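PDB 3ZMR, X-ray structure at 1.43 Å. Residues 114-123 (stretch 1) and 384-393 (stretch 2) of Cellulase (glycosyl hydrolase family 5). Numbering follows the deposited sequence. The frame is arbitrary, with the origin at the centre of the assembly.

Stretch 1 (114-123) TSMQLSALMK
Stretch 2 (384-393) FINNNVPVII

No direct hydrogen bond joins these two stretches; three waters make the polar links, while one methionine fills the gap between them. Touching residues are at least 269 positions apart in one chain, and the stretches bury 358 Å² together, both sides summed.

Stretch 1 is helical from Ser 115 onward, led by Thr 114 (phi/psi -67/159) at the N-cap. The cap is reciprocal: Gln 117 N donates to Thr 114 OG1 at 3.0 Å, and Thr 114 N donates to Gln 117 OE1, also at 3.0 Å. Thr 114 takes chi1 p, and Gln 117 takes m, t and then -59°, which folds its amide back over the helix start. Leu 118 N to Thr 114 O (2.9 Å) and Ser 119 N to Ser 115 O (2.8 Å) set the first turns. Lys 123 departs from helical phi/psi, at 75/-77.

Stretch 2 ends a helix, turns, and enters a strand. Phe 384 and Ile 385 are helical, in a helix that begins earlier in the chain; Asn 388 adopts positive phi (65/30), and its N donates to Ile 385 O at 2.9 Å, while Val 389 N reaches Phe 384 O at 2.9 Å. Val 389 (-114/110) and Pro 390 (-73/160) extend the chain into the strand, Val 391 to Ile 393. The closest register is Met 116 beside Pro 390, CA to CA 5.0 Å; from Asn 388 onward stretch 2 runs in the same general sense as the helix of stretch 1.

Met 116 points its CA-to-CB bond toward stretch 2 and uses rotamer t, p, p. This bent side chain sets Met 116 CE 3.6 Å from Ile 385 O, 3.6 Å from Val 389 C and 3.5 Å from Pro 390 N, so the methyl packs against backbone at the turn. It also meets Ile 385 CD1 at 4.0 Å from Met 116 CE; Ile 385 is m, m, its CB sideways but its tip nearer. Met 116 SD lies 4.0 Å from Pro 390 CB.

Pro 390, with a C-gamma endo pucker, offers a compact apolar surface to two small serines. Ser 115 CB (chi1 m) touches Pro 390 CG at 3.6 Å, and Ser 119 OG approaches Pro 390 CB at 3.7 Å. Ser 119 OG, chi1 p, gives its proton to Met 116 O at 2.6 Å, so this hydroxyl is already satisfied as a donor where it meets carbon. Farther along, Met 122 (m, t, p) brings CE to 4.3 Å from CD1 of Ile 392 (m, t), a looser apolar contact.

The waters complete the polar account. Water 1 donates to Asn 388 OD1 at 2.7 Å and bonds Thr 114 OG1 at 2.8 Å; Asn 388 has chi1 t, with OD1 3.4 Å from Met 116 CB. Water 2 accepts from Met 116 N at 3.0 Å and donates to Asn 388 O at 2.8 Å, serving a first-turn amide. Water 3 accepts from Val 391 N at 2.9 Å and donates weakly to Ser 119 OG at 3.2 Å. The rule is a bent methionine packed on proline and turn backbone, with waters linking polar groups the stretches do not join directly.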

# COMPACT_ATOMS: atom_id res chain seq x y z
N THR A 114 12.35 -1.76 -13.40
CA THR A 114 10.98 -1.93 -12.95
C THR A 114 10.97 -2.04 -11.42
O THR A 114 11.99 -2.35 -10.81
CB THR A 114 10.32 -3.18 -13.53
OG1 THR A 114 11.03 -4.30 -13.02
CG2 THR A 114 10.33 -3.16 -15.05
N SER A 115 9.82 -1.78 -10.81
CA SER A 115 9.68 -2.01 -9.37
C SER A 115 10.06 -3.45 -9.03
O SER A 115 10.67 -3.72 -7.99
CB SER A 115 8.32 -1.62 -8.88
OG SER A 115 8.17 -0.22 -8.94
N MET A 116 9.66 -4.40 -9.88
CA MET A 116 10.03 -5.80 -9.63
C MET A 116 11.57 -5.97 -9.53
O MET A 116 12.10 -6.67 -8.65
CB MET A 116 9.42 -6.73 -10.68
CG MET A 116 9.68 -8.21 -10.39
SD MET A 116 8.95 -8.82 -8.84
CE MET A 116 7.27 -8.81 -9.33
N GLN A 117 12.29 -5.37 -10.47
CA GLN A 117 13.76 -5.45 -10.49
C GLN A 117 14.34 -4.76 -9.26
O GLN A 117 15.27 -5.25 -8.64
CB GLN A 117 14.32 -4.82 -11.76
CG GLN A 117 14.09 -5.64 -13.02
CD GLN A 117 14.56 -4.93 -14.26
OE1 GLN A 117 14.09 -3.85 -14.56
NE2 GLN A 117 15.54 -5.52 -14.97
N LEU A 118 13.76 -3.63 -8.89
CA LEU A 118 14.22 -2.91 -7.71
C LEU A 118 14.01 -3.79 -6.48
O LEU A 118 14.86 -3.81 -5.58
CB LEU A 118 13.49 -1.57 -7.57
CG LEU A 118 14.24 -0.56 -6.69
CD1 LEU A 118 15.34 0.15 -7.46
CD2 LEU A 118 13.28 0.46 -6.08
N SER A 119 12.88 -4.50 -6.44
CA SER A 119 12.56 -5.33 -5.27
C SER A 119 13.63 -6.39 -5.03
O SER A 119 13.96 -6.71 -3.89
CB SER A 119 11.15 -5.94 -5.36
OG SER A 119 11.11 -7.05 -6.23
N ALA A 120 14.23 -6.88 -6.10
CA ALA A 120 15.22 -7.94 -5.99
C ALA A 120 16.55 -7.41 -5.37
O ALA A 120 17.35 -8.19 -4.85
CB ALA A 120 15.49 -8.54 -7.35
N LEU A 121 16.75 -6.10 -5.41
CA LEU A 121 17.91 -5.42 -4.81
C LEU A 121 17.67 -5.03 -3.35
O LEU A 121 18.59 -4.79 -2.58
CB LEU A 121 18.24 -4.14 -5.60
CG LEU A 121 18.50 -4.33 -7.09
CD1 LEU A 121 18.79 -2.98 -7.74
CD2 LEU A 121 19.67 -5.29 -7.31
N MET A 122 16.40 -4.98 -2.98
CA MET A 122 16.02 -4.47 -1.66
C MET A 122 16.25 -5.49 -0.58
O MET A 122 16.78 -5.15 0.48
CB MET A 122 14.58 -3.94 -1.71
CG MET A 122 14.51 -2.61 -2.46
SD MET A 122 12.89 -1.91 -2.89
CE MET A 122 12.28 -1.74 -1.25
N LYS A 123 15.86 -6.73 -0.87
CA LYS A 123 16.19 -7.96 -0.11
C LYS A 123 15.44 -8.12 1.22
O LYS A 123 14.56 -8.97 1.33
CB LYS A 123 17.70 -8.10 0.11
CG LYS A 123 18.43 -8.49 -1.17
CD LYS A 123 19.95 -8.37 -1.04
CE LYS A 123 20.55 -7.80 -2.32
NZ LYS A 123 22.02 -8.02 -2.42
N PHE A 384 0.23 -11.46 -7.77
CA PHE A 384 0.88 -10.18 -8.01
C PHE A 384 2.25 -10.33 -8.64
O PHE A 384 2.54 -9.69 -9.67
CB PHE A 384 0.94 -9.34 -6.70
CG PHE A 384 -0.43 -9.04 -6.18
CD1 PHE A 384 -1.24 -8.16 -6.85
CD2 PHE A 384 -0.94 -9.69 -5.08
CE1 PHE A 384 -2.55 -7.93 -6.45
CE2 PHE A 384 -2.25 -9.46 -4.67
CZ PHE A 384 -3.04 -8.57 -5.32
N ILE A 385 3.07 -11.22 -8.08
CA ILE A 385 4.43 -11.40 -8.56
C ILE A 385 4.41 -11.79 -10.05
O ILE A 385 5.17 -11.25 -10.86
CB ILE A 385 5.20 -12.44 -7.71
CG1 ILE A 385 5.27 -11.99 -6.23
CG2 ILE A 385 6.59 -12.72 -8.29
CD1 ILE A 385 5.96 -10.65 -6.03
N ASN A 386 3.52 -12.71 -10.39
CA ASN A 386 3.41 -13.19 -11.78
C ASN A 386 2.80 -12.16 -12.74
O ASN A 386 3.01 -12.23 -13.95
CB ASN A 386 2.63 -14.49 -11.85
CG ASN A 386 3.40 -15.67 -11.30
OD1 ASN A 386 4.63 -15.70 -11.36
ND2 ASN A 386 2.67 -16.66 -10.75
N ASN A 387 2.12 -11.16 -12.18
CA ASN A 387 1.67 -9.97 -12.89
C ASN A 387 2.68 -8.84 -12.89
O ASN A 387 2.35 -7.70 -13.26
CB ASN A 387 0.30 -9.52 -12.39
CG ASN A 387 -0.86 -10.28 -13.05
OD1 ASN A 387 -0.79 -10.62 -14.22
ND2 ASN A 387 -1.94 -10.46 -12.31
N ASN A 388 3.93 -9.14 -12.50
CA ASN A 388 5.02 -8.15 -12.49
C ASN A 388 4.78 -7.00 -11.50
O ASN A 388 5.31 -5.91 -11.68
CB ASN A 388 5.30 -7.61 -13.91
CG ASN A 388 6.68 -7.04 -14.09
OD1 ASN A 388 7.66 -7.46 -13.46
ND2 ASN A 388 6.78 -6.06 -14.99
N VAL A 389 4.06 -7.31 -10.41
CA VAL A 389 3.82 -6.34 -9.33
C VAL A 389 4.52 -6.86 -8.08
O VAL A 389 4.12 -7.92 -7.52
CB VAL A 389 2.33 -6.17 -9.04
CG1 VAL A 389 2.12 -5.21 -7.87
CG2 VAL A 389 1.61 -5.66 -10.29
N PRO A 390 5.61 -6.18 -7.66
CA PRO A 390 6.31 -6.64 -6.46
C PRO A 390 5.52 -6.34 -5.21
O PRO A 390 4.61 -5.49 -5.21
CB PRO A 390 7.61 -5.85 -6.52
CG PRO A 390 7.22 -4.54 -7.16
CD PRO A 390 6.19 -4.94 -8.19
N VAL A 391 5.87 -7.07 -4.16
CA VAL A 391 5.14 -6.99 -2.89
C VAL A 391 6.13 -6.82 -1.75
O VAL A 391 7.06 -7.60 -1.60
CB VAL A 391 4.27 -8.24 -2.63
CG1 VAL A 391 3.50 -8.11 -1.33
CG2 VAL A 391 3.31 -8.50 -3.78
N ILE A 392 5.89 -5.77 -0.95
CA ILE A 392 6.57 -5.54 0.30
C ILE A 392 5.67 -6.02 1.43
O ILE A 392 4.51 -5.66 1.52
CB ILE A 392 6.90 -4.05 0.48
CG1 ILE A 392 7.96 -3.63 -0.54
CG2 ILE A 392 7.44 -3.76 1.87
CD1 ILE A 392 8.04 -2.14 -0.77
N ILE A 393 6.22 -6.91 2.26
CA ILE A 393 5.59 -7.23 3.55
C ILE A 393 6.14 -6.18 4.50
O ILE A 393 7.24 -6.29 5.07
CB ILE A 393 5.86 -8.69 4.00
CG1 ILE A 393 5.33 -9.69 2.95
CG2 ILE A 393 5.31 -8.98 5.41
CD1 ILE A 393 3.84 -9.58 2.66
O HOH W 1 10.16 -6.71 -14.12
O HOH W 2 7.37 -3.96 -11.74
O HOH W 3 8.52 -8.25 -4.68